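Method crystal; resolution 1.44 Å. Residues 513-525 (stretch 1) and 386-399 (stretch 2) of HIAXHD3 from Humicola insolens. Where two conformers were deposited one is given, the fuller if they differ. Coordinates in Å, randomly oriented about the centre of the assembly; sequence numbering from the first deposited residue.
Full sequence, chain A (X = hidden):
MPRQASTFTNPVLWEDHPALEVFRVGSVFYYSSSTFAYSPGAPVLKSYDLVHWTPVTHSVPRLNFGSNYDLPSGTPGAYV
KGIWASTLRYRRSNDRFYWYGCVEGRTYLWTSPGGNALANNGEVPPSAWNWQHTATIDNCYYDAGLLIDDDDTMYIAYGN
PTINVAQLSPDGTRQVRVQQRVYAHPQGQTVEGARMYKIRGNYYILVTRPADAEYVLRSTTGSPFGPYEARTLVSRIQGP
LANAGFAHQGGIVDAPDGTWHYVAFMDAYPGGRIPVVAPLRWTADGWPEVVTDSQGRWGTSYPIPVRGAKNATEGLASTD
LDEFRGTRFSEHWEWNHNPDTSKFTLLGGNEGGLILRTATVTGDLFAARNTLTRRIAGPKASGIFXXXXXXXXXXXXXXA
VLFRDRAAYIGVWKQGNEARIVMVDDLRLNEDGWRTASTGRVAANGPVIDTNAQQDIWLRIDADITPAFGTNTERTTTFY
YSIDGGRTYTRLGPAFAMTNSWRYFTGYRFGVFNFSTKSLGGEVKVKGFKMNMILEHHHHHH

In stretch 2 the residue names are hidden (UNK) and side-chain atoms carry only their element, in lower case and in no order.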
# COMPACT_ATOMS: atom_id res chain seq x y z
N PHE A 513 -0.40 -14.77 -11.77
CA PHE A 513 -0.02 -14.28 -13.10
C PHE A 513 -0.41 -15.29 -14.17
O PHE A 513 -0.63 -16.47 -13.90
CB PHE A 513 1.48 -14.02 -13.17
CG PHE A 513 2.34 -15.27 -13.05
CD1 PHE A 513 2.71 -15.76 -11.79
CD2 PHE A 513 2.75 -15.98 -14.18
CE1 PHE A 513 3.49 -16.90 -11.68
CE2 PHE A 513 3.55 -17.10 -14.07
CZ PHE A 513 3.89 -17.58 -12.82
N ASN A 514 -0.45 -14.81 -15.40
CA ASN A 514 -0.68 -15.66 -16.55
C ASN A 514 -0.17 -14.89 -17.78
O ASN A 514 -0.66 -13.81 -18.08
CB ASN A 514 -2.16 -16.00 -16.69
CG ASN A 514 -2.40 -16.99 -17.81
OD1 ASN A 514 -1.49 -17.74 -18.17
ND2 ASN A 514 -3.60 -16.98 -18.36
N PHE A 515 0.85 -15.43 -18.44
CA PHE A 515 1.37 -14.82 -19.67
C PHE A 515 1.79 -15.91 -20.64
O PHE A 515 1.77 -17.10 -20.30
CB PHE A 515 2.51 -13.82 -19.40
CG PHE A 515 3.76 -14.43 -18.81
CD1 PHE A 515 3.90 -14.55 -17.42
CD2 PHE A 515 4.80 -14.84 -19.62
CE1 PHE A 515 5.04 -15.11 -16.87
CE2 PHE A 515 5.95 -15.41 -19.07
CZ PHE A 515 6.09 -15.54 -17.69
N SER A 516 2.16 -15.50 -21.86
CA SER A 516 2.63 -16.51 -22.81
C SER A 516 3.96 -16.18 -23.41
O SER A 516 4.36 -15.03 -23.55
CB SER A 516 1.63 -16.81 -23.92
OG SER A 516 2.09 -17.91 -24.72
N THR A 517 4.69 -17.25 -23.71
CA THR A 517 5.98 -17.09 -24.37
C THR A 517 5.84 -17.18 -25.90
O THR A 517 6.77 -16.85 -26.61
CB THR A 517 6.99 -18.12 -23.87
OG1 THR A 517 6.50 -19.43 -24.15
CG2 THR A 517 7.19 -17.96 -22.35
N LYS A 518 4.67 -17.60 -26.39
CA LYS A 518 4.47 -17.84 -27.82
C LYS A 518 3.41 -16.96 -28.42
O LYS A 518 3.71 -16.20 -29.34
CB LYS A 518 4.10 -19.30 -28.07
CG LYS A 518 5.26 -20.25 -27.88
CD LYS A 518 4.85 -21.68 -28.16
CE LYS A 518 6.06 -22.60 -28.14
NZ LYS A 518 7.08 -22.14 -29.12
N SER A 519 2.18 -17.08 -27.93
CA SER A 519 1.06 -16.33 -28.50
C SER A 519 -0.09 -16.21 -27.53
O SER A 519 -0.21 -17.02 -26.64
CB SER A 519 0.57 -17.02 -29.77
OG SER A 519 -0.27 -18.08 -29.42
N LEU A 520 -0.93 -15.20 -27.72
CA LEU A 520 -2.10 -15.05 -26.87
C LEU A 520 -3.20 -16.04 -27.25
O LEU A 520 -3.10 -16.74 -28.25
CB LEU A 520 -2.61 -13.62 -26.92
CG LEU A 520 -1.55 -12.54 -26.70
CD1 LEU A 520 -2.22 -11.17 -26.81
CD2 LEU A 520 -0.87 -12.67 -25.33
N GLY A 521 -4.24 -16.10 -26.42
CA GLY A 521 -5.38 -16.97 -26.68
C GLY A 521 -5.69 -17.87 -25.50
O GLY A 521 -6.84 -18.33 -25.35
N GLY A 522 -4.68 -18.12 -24.66
CA GLY A 522 -4.84 -18.94 -23.46
C GLY A 522 -5.50 -18.22 -22.31
O GLY A 522 -5.57 -16.97 -22.29
N GLU A 523 -6.04 -18.99 -21.38
CA GLU A 523 -6.62 -18.42 -20.16
C GLU A 523 -6.64 -19.41 -19.02
O GLU A 523 -6.64 -20.64 -19.22
CB GLU A 523 -8.04 -17.87 -20.41
CG GLU A 523 -9.10 -18.92 -20.61
CD GLU A 523 -10.43 -18.30 -21.00
OE1 GLU A 523 -10.49 -17.52 -21.97
OE2 GLU A 523 -11.45 -18.57 -20.34
N VAL A 524 -6.65 -18.86 -17.82
CA VAL A 524 -6.88 -19.62 -16.63
C VAL A 524 -8.02 -19.00 -15.85
O VAL A 524 -8.35 -17.83 -16.05
CB VAL A 524 -5.59 -19.74 -15.77
CG1 VAL A 524 -4.43 -20.34 -16.57
CG2 VAL A 524 -5.22 -18.42 -15.14
N LYS A 525 -8.59 -19.78 -14.93
CA LYS A 525 -9.60 -19.26 -14.05
C LYS A 525 -9.06 -19.35 -12.63
O LYS A 525 -8.65 -20.43 -12.18
CB LYS A 525 -10.90 -20.10 -14.17
CG LYS A 525 -12.03 -19.62 -13.24
CD LYS A 525 -13.38 -20.27 -13.55
CE LYS A 525 -13.40 -21.76 -13.29
NZ LYS A 525 -14.76 -22.31 -13.57
N UNK A 386 -6.41 -21.10 -5.81
CA UNK A 386 -7.08 -22.26 -6.37
C UNK A 386 -7.42 -21.92 -7.83
O UNK A 386 -8.08 -20.91 -8.09
n UNK A 386 -12.76 -26.71 -5.49
c UNK A 386 -12.21 -25.56 -5.11
n UNK A 386 -12.79 -24.83 -4.16
c UNK A 386 -10.41 -23.93 -5.30
c UNK A 386 -8.32 -22.58 -5.54
n UNK A 386 -11.08 -25.16 -5.66
c UNK A 386 -9.05 -23.84 -5.97
N UNK A 387 -6.92 -22.73 -8.77
CA UNK A 387 -7.04 -22.43 -10.22
C UNK A 387 -7.60 -23.56 -11.03
O UNK A 387 -7.43 -24.74 -10.67
c UNK A 387 -4.05 -21.18 -9.12
c UNK A 387 -5.69 -22.02 -10.82
c UNK A 387 -5.03 -20.78 -10.20
c UNK A 387 -4.35 -20.00 -11.31
N UNK A 388 -8.29 -23.21 -12.11
CA UNK A 388 -8.58 -24.15 -13.19
C UNK A 388 -7.70 -23.74 -14.40
O UNK A 388 -7.88 -22.64 -14.94
c UNK A 388 -10.48 -24.94 -14.74
c UNK A 388 -10.06 -24.09 -13.53
o UNK A 388 -11.71 -25.03 -14.97
o UNK A 388 -9.62 -25.48 -15.49
N UNK A 389 -6.76 -24.58 -14.81
CA UNK A 389 -5.79 -24.17 -15.83
C UNK A 389 -5.96 -24.92 -17.17
O UNK A 389 -5.06 -24.92 -18.02
c UNK A 389 -4.32 -24.30 -15.35
c UNK A 389 -3.95 -25.75 -15.10
c UNK A 389 -4.08 -23.44 -14.10
N UNK A 390 -7.13 -25.53 -17.37
CA UNK A 390 -7.39 -26.27 -18.60
C UNK A 390 -7.27 -25.41 -19.85
O UNK A 390 -6.93 -25.92 -20.93
n UNK A 390 -12.95 -28.78 -17.59
c UNK A 390 -8.75 -28.14 -17.58
c UNK A 390 -8.72 -27.00 -18.58
n UNK A 390 -13.14 -26.64 -16.80
c UNK A 390 -12.39 -27.66 -17.15
n UNK A 390 -11.06 -27.59 -17.06
c UNK A 390 -10.15 -28.68 -17.42
N UNK A 391 -7.54 -24.11 -19.71
CA UNK A 391 -7.50 -23.18 -20.85
C UNK A 391 -6.12 -22.71 -21.27
O UNK A 391 -6.00 -21.91 -22.20
N UNK A 392 -5.06 -23.18 -20.59
CA UNK A 392 -3.71 -22.81 -21.03
C UNK A 392 -3.38 -23.32 -22.42
O UNK A 392 -3.80 -24.42 -22.81
c UNK A 392 -2.65 -23.31 -20.06
c UNK A 392 -2.77 -22.65 -18.71
s UNK A 392 -1.50 -23.20 -17.56
c UNK A 392 -0.11 -22.20 -18.05
N UNK A 393 -2.64 -22.51 -23.17
CA UNK A 393 -2.20 -22.90 -24.52
C UNK A 393 -0.67 -23.04 -24.56
O UNK A 393 0.02 -22.61 -23.63
c UNK A 393 -4.78 -20.93 -26.70
c UNK A 393 -4.22 -21.93 -25.69
n UNK A 393 -6.55 -22.54 -28.27
c UNK A 393 -5.40 -22.12 -28.80
n UNK A 393 -5.09 -22.45 -30.04
c UNK A 393 -2.71 -21.86 -25.54
n UNK A 393 -4.56 -21.36 -28.09
N UNK A 394 -0.16 -23.65 -25.63
CA UNK A 394 1.28 -23.83 -25.79
C UNK A 394 2.10 -22.54 -25.49
O UNK A 394 1.87 -21.46 -26.06
c UNK A 394 2.99 -24.67 -27.49
o UNK A 394 3.75 -24.98 -26.55
c UNK A 394 1.54 -24.32 -27.21
o UNK A 394 3.38 -24.61 -28.68
N UNK A 395 3.05 -22.67 -24.58
CA UNK A 395 3.94 -21.60 -24.17
C UNK A 395 3.43 -20.79 -22.98
O UNK A 395 4.12 -19.91 -22.52
N UNK A 396 2.23 -21.07 -22.49
CA UNK A 396 1.68 -20.29 -21.38
C UNK A 396 2.35 -20.66 -20.05
O UNK A 396 2.79 -21.81 -19.84
c UNK A 396 -0.62 -19.81 -22.40
o UNK A 396 -0.00 -19.15 -23.24
o UNK A 396 -1.86 -20.00 -22.48
c UNK A 396 0.17 -20.47 -21.25
N UNK A 397 2.48 -19.65 -19.19
CA UNK A 397 3.05 -19.81 -17.88
C UNK A 397 2.09 -19.10 -16.91
O UNK A 397 1.81 -17.92 -17.08
c UNK A 397 5.44 -19.86 -18.83
c UNK A 397 9.02 -19.66 -19.70
n UNK A 397 9.52 -18.64 -19.01
c UNK A 397 4.47 -19.21 -17.85
n UNK A 397 9.79 -20.33 -20.56
c UNK A 397 6.83 -19.33 -18.61
n UNK A 397 7.75 -20.02 -19.51
N UNK A 398 1.59 -19.81 -15.92
CA UNK A 398 0.66 -19.19 -14.97
C UNK A 398 0.98 -19.69 -13.56
O UNK A 398 1.60 -20.77 -13.43
c UNK A 398 -0.76 -19.54 -15.34
N UNK A 399 0.64 -18.92 -12.54
CA UNK A 399 0.86 -19.40 -11.18
C UNK A 399 0.81 -18.40 -10.06
O UNK A 399 0.28 -17.30 -10.20
O HOH W 1 -13.77 -24.84 -13.26
O HOH W 2 -7.86 -21.34 -24.21
O HOH W 3 0.23 -20.54 -28.02
O HOH W 4 -2.92 -19.46 -19.89
O HOH W 5 -1.97 -17.68 -24.65

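Position 386 carries three carbons, a nitrogen, then a carbon with two more nitrogens. This guanidinium is R386. Its CA-to-CB bond points sideways, and its NE and NH2 are hydrogen-bonded elsewhere in the structure.

Position 387 has four carbons, forked at the second: L387. Its CD2 lies 4.2 Å from V524 CG2.

Position 388 has two carbons, the second carrying two oxygens. Two side-chain carbons make it D388, since glutamate needs three. D388 N donates to K525 O (2.8 Å) and K525 N to D388 O (2.9 Å). Water 1 links D388 OD2 to K525 NZ, at 2.7 Å from each.

Position 389 has one carbon bearing two more, all carbon: V389. Its CG1 is 4.0 Å from V524 CG1.

Position 390 again ends in a guanidinium after three carbons and a nitrogen: R390. It makes no contact with stretch 1. Its NH2 forms a salt bridge with D388 OD2 (2.8 Å).

Position 391 has no side-chain atoms: G391. A CB here would clash with E523 O. G391 O accepts from E523 N (3.0 Å).

Position 392 is an unbranched chain of two carbons, sulfur and carbon: M392. Its CG is 3.6 Å from V524 CG1.

Position 393 has the guanidinium pattern a third time: R393. Its CD packs 3.4 Å from G521 C.

Position 394 has two carbons and two terminal oxygens: D394. Its OD2 is 3.3 Å from K518 CD, but 4.5 Å from K518 NZ, too far for a salt bridge.

Position 395 lacks a side chain: G395. A CB would clash with K518 CG and T517 OG1. G395 O accepts from T517 N (3.0 Å) and T517 OG1 (2.9 Å).

Position 396 has two carbons and two oxygens: D396. OD1 is 2.8 Å from S516 OG. OD2 accepts from R393 N (2.7 Å), holding the turn.

Position 397 shows a fourth guanidinium: R397. T517 CG2 lies over one face of it, and R397 CB sits over the F515 ring.

Position 398 has one carbon: A398. Its CB is 3.4 Å from N514 OD1.

Position 399 has none: G399. Its backbone angles call for glycine, and its CA packs off-centre against the F513 ring.

The contact is two antiparallel ladders separated by loops, with the register shifted by one. F515 N to R397 O (3.0 Å) and R397 N to F515 O (2.9 Å) pair one ladder; K525 and D388 pair the other. Between them, V524 fills an apolar pocket, and water 5 joins D396 OD1 to G522 N and S519 O.

Stretch 2, residues 386-399: RLDVRGMRDGDRAG
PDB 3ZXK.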